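Local atomic coordinates of stage III sporulation protein AB (Bacillus subtilis, PDB entry 6BS9), a protein that is needed for spore formation and probably forms part of a secretion-system-like apparatus assembled during sporulation. Residues 9-20 and 42-53. Residues are numbered along the deposited sequence; the frame is centred on the assembly and turned at random.
Sequences QIRQLRAALQSL and LAQPVSTLFSAF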
loop_
_atom_site.group_PDB
_atom_site.type_symbol
_atom_site.label_atom_id
_atom_site.label_comp_id
_atom_site.label_asym_id
_atom_site.label_seq_id
_atom_site.Cartn_x
_atom_site.Cartn_y
_atom_site.Cartn_z
ATOM N N GLN A 9 -8.525 -7.103 1.945
ATOM C CA GLN A 9 -7.506 -6.152 2.322
ATOM C C GLN A 9 -6.600 -5.824 1.125
ATOM O O GLN A 9 -6.196 -4.666 0.942
ATOM C CB GLN A 9 -6.709 -6.651 3.526
ATOM C CG GLN A 9 -7.492 -6.591 4.844
ATOM C CD GLN A 9 -6.684 -7.024 6.087
ATOM O OE1 GLN A 9 -5.465 -7.269 6.049
ATOM N NE2 GLN A 9 -7.405 -7.158 7.189
ATOM N N ILE A 10 -6.378 -6.810 0.250
ATOM C CA ILE A 10 -5.643 -6.536 -0.984
ATOM C C ILE A 10 -6.403 -5.575 -1.851
ATOM O O ILE A 10 -5.862 -4.639 -2.380
ATOM C CB ILE A 10 -5.348 -7.847 -1.728
ATOM C CG1 ILE A 10 -4.379 -8.662 -0.870
ATOM C CG2 ILE A 10 -4.693 -7.563 -3.065
ATOM C CD1 ILE A 10 -4.273 -10.094 -1.317
ATOM N N ARG A 11 -7.702 -5.743 -1.912
ATOM C CA ARG A 11 -8.539 -4.883 -2.732
ATOM C C ARG A 11 -8.466 -3.456 -2.271
ATOM O O ARG A 11 -8.339 -2.528 -3.081
ATOM C CB ARG A 11 -9.982 -5.407 -2.694
ATOM C CG ARG A 11 -10.898 -4.853 -3.731
ATOM C CD ARG A 11 -12.241 -5.564 -3.656
ATOM N NE ARG A 11 -12.898 -5.390 -2.362
ATOM C CZ ARG A 11 -13.348 -6.448 -1.696
ATOM N NH1 ARG A 11 -13.939 -6.239 -0.547
ATOM N NH2 ARG A 11 -13.206 -7.727 -2.198
ATOM N N GLN A 12 -8.556 -3.280 -0.959
ATOM C CA GLN A 12 -8.377 -1.952 -0.326
ATOM C C GLN A 12 -7.017 -1.328 -0.599
ATOM O O GLN A 12 -6.936 -0.138 -0.833
ATOM C CB GLN A 12 -8.518 -2.093 1.212
ATOM C CG GLN A 12 -9.941 -2.326 1.701
ATOM C CD GLN A 12 -9.976 -2.634 3.190
ATOM O OE1 GLN A 12 -9.090 -3.257 3.762
ATOM N NE2 GLN A 12 -10.999 -2.168 3.824
ATOM N N LEU A 13 -5.937 -2.156 -0.534
ATOM C CA LEU A 13 -4.595 -1.677 -0.834
ATOM C C LEU A 13 -4.464 -1.218 -2.294
ATOM O O LEU A 13 -3.891 -0.168 -2.560
ATOM C CB LEU A 13 -3.580 -2.742 -0.508
ATOM C CG LEU A 13 -3.307 -2.903 0.986
ATOM C CD1 LEU A 13 -2.625 -4.204 1.222
ATOM C CD2 LEU A 13 -2.468 -1.772 1.524
ATOM N N ARG A 14 -5.047 -1.969 -3.216
ATOM C CA ARG A 14 -5.061 -1.595 -4.636
ATOM C C ARG A 14 -5.776 -0.255 -4.838
ATOM O O ARG A 14 -5.333 0.558 -5.638
ATOM C CB ARG A 14 -5.808 -2.716 -5.372
ATOM C CG ARG A 14 -5.769 -2.831 -6.907
ATOM C CD ARG A 14 -4.435 -3.001 -7.639
ATOM N NE ARG A 14 -4.669 -2.645 -9.027
ATOM C CZ ARG A 14 -4.975 -1.424 -9.442
ATOM N NH1 ARG A 14 -4.990 -0.389 -8.592
ATOM N NH2 ARG A 14 -5.248 -1.256 -10.724
ATOM N N ALA A 15 -6.878 -0.015 -4.121
ATOM C CA ALA A 15 -7.584 1.240 -4.200
ATOM C C ALA A 15 -6.707 2.396 -3.713
ATOM O O ALA A 15 -6.593 3.427 -4.349
ATOM C CB ALA A 15 -8.893 1.173 -3.387
ATOM N N ALA A 16 -6.166 2.233 -2.519
ATOM C CA ALA A 16 -5.414 3.255 -1.883
ATOM C C ALA A 16 -4.141 3.558 -2.675
ATOM O O ALA A 16 -3.831 4.741 -2.901
ATOM C CB ALA A 16 -5.041 2.777 -0.486
ATOM N N LEU A 17 -3.394 2.513 -3.077
ATOM C CA LEU A 17 -2.195 2.750 -3.893
ATOM C C LEU A 17 -2.448 3.341 -5.283
ATOM O O LEU A 17 -1.669 4.157 -5.789
ATOM C CB LEU A 17 -1.368 1.473 -4.012
ATOM C CG LEU A 17 -0.918 0.901 -2.634
ATOM C CD1 LEU A 17 0.037 -0.269 -2.829
ATOM C CD2 LEU A 17 -0.300 1.933 -1.731
ATOM N N GLN A 18 -3.568 3.015 -5.877
ATOM C CA GLN A 18 -3.926 3.703 -7.113
ATOM C C GLN A 18 -4.088 5.208 -6.872
ATOM O O GLN A 18 -3.621 6.036 -7.655
ATOM C CB GLN A 18 -5.169 3.118 -7.659
ATOM C CG GLN A 18 -5.656 3.741 -8.922
ATOM C CD GLN A 18 -6.930 3.061 -9.338
ATOM O OE1 GLN A 18 -6.916 2.136 -10.125
ATOM N NE2 GLN A 18 -8.045 3.499 -8.761
ATOM N N SER A 19 -4.682 5.576 -5.751
ATOM C CA SER A 19 -4.839 7.020 -5.426
ATOM C C SER A 19 -3.561 7.695 -5.099
ATOM O O SER A 19 -3.291 8.787 -5.553
ATOM C CB SER A 19 -5.823 7.163 -4.320
ATOM O OG SER A 19 -7.083 6.706 -4.793
ATOM N N LEU A 20 -2.682 6.985 -4.428
ATOM C CA LEU A 20 -1.387 7.583 -4.165
ATOM C C LEU A 20 -0.544 7.706 -5.418
ATOM O O LEU A 20 0.155 8.713 -5.567
ATOM C CB LEU A 20 -0.574 6.800 -3.161
ATOM C CG LEU A 20 -1.008 6.776 -1.718
ATOM C CD1 LEU A 20 0.009 6.062 -0.871
ATOM C CD2 LEU A 20 -1.324 8.146 -1.126
ATOM N N LEU A 42 -10.751 4.548 4.431
ATOM C CA LEU A 42 -10.588 3.108 4.620
ATOM C C LEU A 42 -10.860 2.599 6.036
ATOM O O LEU A 42 -10.619 3.260 7.044
ATOM C CB LEU A 42 -9.178 2.723 4.376
ATOM C CG LEU A 42 -8.618 2.923 3.012
ATOM C CD1 LEU A 42 -7.102 2.849 3.106
ATOM C CD2 LEU A 42 -9.152 1.815 2.136
ATOM N N ALA A 43 -11.404 1.404 6.072
ATOM C CA ALA A 43 -11.656 0.690 7.276
ATOM C C ALA A 43 -10.344 0.181 7.838
ATOM O O ALA A 43 -9.389 0.008 7.131
ATOM C CB ALA A 43 -12.595 -0.511 6.989
ATOM N N GLN A 44 -10.376 -0.095 9.130
ATOM C CA GLN A 44 -9.261 -0.727 9.821
ATOM C C GLN A 44 -9.255 -2.191 9.487
ATOM O O GLN A 44 -10.295 -2.718 9.217
ATOM C CB GLN A 44 -9.420 -0.596 11.313
ATOM C CG GLN A 44 -9.464 0.848 11.769
ATOM C CD GLN A 44 -8.119 1.403 11.931
ATOM O OE1 GLN A 44 -7.099 1.000 11.274
ATOM N NE2 GLN A 44 -8.045 2.293 12.914
ATOM N N PRO A 45 -8.105 -2.829 9.482
ATOM C CA PRO A 45 -6.792 -2.266 9.924
ATOM C C PRO A 45 -5.940 -1.599 8.815
ATOM O O PRO A 45 -4.967 -0.911 9.150
ATOM C CB PRO A 45 -6.050 -3.501 10.485
ATOM C CG PRO A 45 -6.636 -4.630 9.682
ATOM C CD PRO A 45 -8.108 -4.293 9.462
ATOM N N VAL A 46 -6.332 -1.714 7.538
ATOM C CA VAL A 46 -5.528 -1.127 6.457
ATOM C C VAL A 46 -5.405 0.379 6.567
ATOM O O VAL A 46 -4.348 0.937 6.323
ATOM C CB VAL A 46 -6.096 -1.511 5.087
ATOM C CG1 VAL A 46 -5.427 -0.786 3.961
ATOM C CG2 VAL A 46 -5.908 -3.022 4.854
ATOM N N SER A 47 -6.469 1.037 6.993
ATOM C CA SER A 47 -6.430 2.481 7.296
ATOM C C SER A 47 -5.213 2.955 8.082
ATOM O O SER A 47 -4.583 3.953 7.718
ATOM C CB SER A 47 -7.662 2.874 8.113
ATOM O OG SER A 47 -7.664 4.240 8.370
ATOM N N THR A 48 -4.809 2.179 9.075
ATOM C CA THR A 48 -3.660 2.528 9.918
ATOM C C THR A 48 -2.303 2.544 9.202
ATOM O O THR A 48 -1.411 3.348 9.508
ATOM C CB THR A 48 -3.592 1.599 11.137
ATOM O OG1 THR A 48 -4.833 1.719 11.838
ATOM C CG2 THR A 48 -2.494 2.082 12.091
ATOM N N LEU A 49 -2.169 1.749 8.148
ATOM C CA LEU A 49 -0.980 1.860 7.320
ATOM C C LEU A 49 -0.851 3.298 6.790
ATOM O O LEU A 49 0.242 3.837 6.759
ATOM C CB LEU A 49 -1.021 0.832 6.180
ATOM C CG LEU A 49 0.084 0.898 5.107
ATOM C CD1 LEU A 49 1.487 0.762 5.647
ATOM C CD2 LEU A 49 -0.145 -0.219 4.115
ATOM N N PHE A 50 -1.978 3.880 6.350
ATOM C CA PHE A 50 -1.979 5.154 5.669
ATOM C C PHE A 50 -1.915 6.328 6.623
ATOM O O PHE A 50 -1.236 7.321 6.305
ATOM C CB PHE A 50 -3.147 5.265 4.644
ATOM C CG PHE A 50 -2.961 4.319 3.510
ATOM C CD1 PHE A 50 -2.081 4.627 2.488
ATOM C CD2 PHE A 50 -3.443 3.007 3.629
ATOM C CE1 PHE A 50 -1.765 3.706 1.547
ATOM C CE2 PHE A 50 -3.177 2.086 2.646
ATOM C CZ PHE A 50 -2.324 2.432 1.601
ATOM N N SER A 51 -2.524 6.197 7.786
ATOM C CA SER A 51 -2.351 7.244 8.820
ATOM C C SER A 51 -0.947 7.225 9.428
ATOM O O SER A 51 -0.364 8.284 9.618
ATOM C CB SER A 51 -3.456 7.191 9.950
ATOM O OG SER A 51 -3.530 5.949 10.529
ATOM N N ALA A 52 -0.407 6.041 9.683
ATOM C CA ALA A 52 1.006 5.950 10.093
ATOM C C ALA A 52 1.985 6.534 9.080
ATOM O O ALA A 52 2.916 7.213 9.477
ATOM C CB ALA A 52 1.369 4.528 10.358
ATOM N N PHE A 53 1.753 6.283 7.789
ATOM C CA PHE A 53 2.594 6.808 6.731
ATOM C C PHE A 53 2.527 8.336 6.722
ATOM O O PHE A 53 3.564 9.000 6.680
ATOM C CB PHE A 53 2.112 6.253 5.388
ATOM C CG PHE A 53 2.933 6.672 4.188
ATOM C CD1 PHE A 53 4.304 6.683 4.216
ATOM C CD2 PHE A 53 2.327 6.994 3.002
ATOM C CE1 PHE A 53 5.070 7.003 3.075
ATOM C CE2 PHE A 53 3.081 7.305 1.829
ATOM C CZ PHE A 53 4.463 7.324 1.874
HETATM O O HOH W 1 -8.983 -2.892 6.416
#
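The ring of F50 presents its rim to helix 2-26: L17 CD2 and L20 CD1 lie at the edge near the ring plane, CD1 of L20 being 3.8 Å from F50 CE1. L13 CD2 also reaches this rim, as does V46 CG1 from the ring's own helix, and A16 CB presses obliquely on F50 CZ at 3.4 Å. On one face, offset toward the rim, sits L49 CG. L20 CD1 also approaches the F53 ring obliquely, and W68 packs edge-to-face with F53. F50 is thus a knob in a hole formed by L13, A16, L17 and L20, an example of knobs-into-holes packing between segments 9-20 and 46-53, whose axes come within 10.8 Å at 32°. With CG set beside its backbone N (chi1 -67°), the phenyl group projects into that hole. Beside V46, the side chains of L13 and L49 cross at about a right angle, L13 CD2 3.8 Å from L49 CD2, while V46 CG2 lies 3.4 Å from Q12 OE1. L42 sets CD2 against Q12 CB and CD1 against A16 CB. The Q9 side chain crosses P45 at about a right angle, Q9 NE2 lying 3.6 Å from P45 CG; Q9 OE1 is held by S80 N. No direct hydrogen bond spans the segments. Instead one water donates to Q12 OE1 (2.7 Å) and A43 O, and accepts from V46 N (3.1 Å). The chemistry implies an apolar seam in the helical bundle, its polar link made through water around A43 and V46.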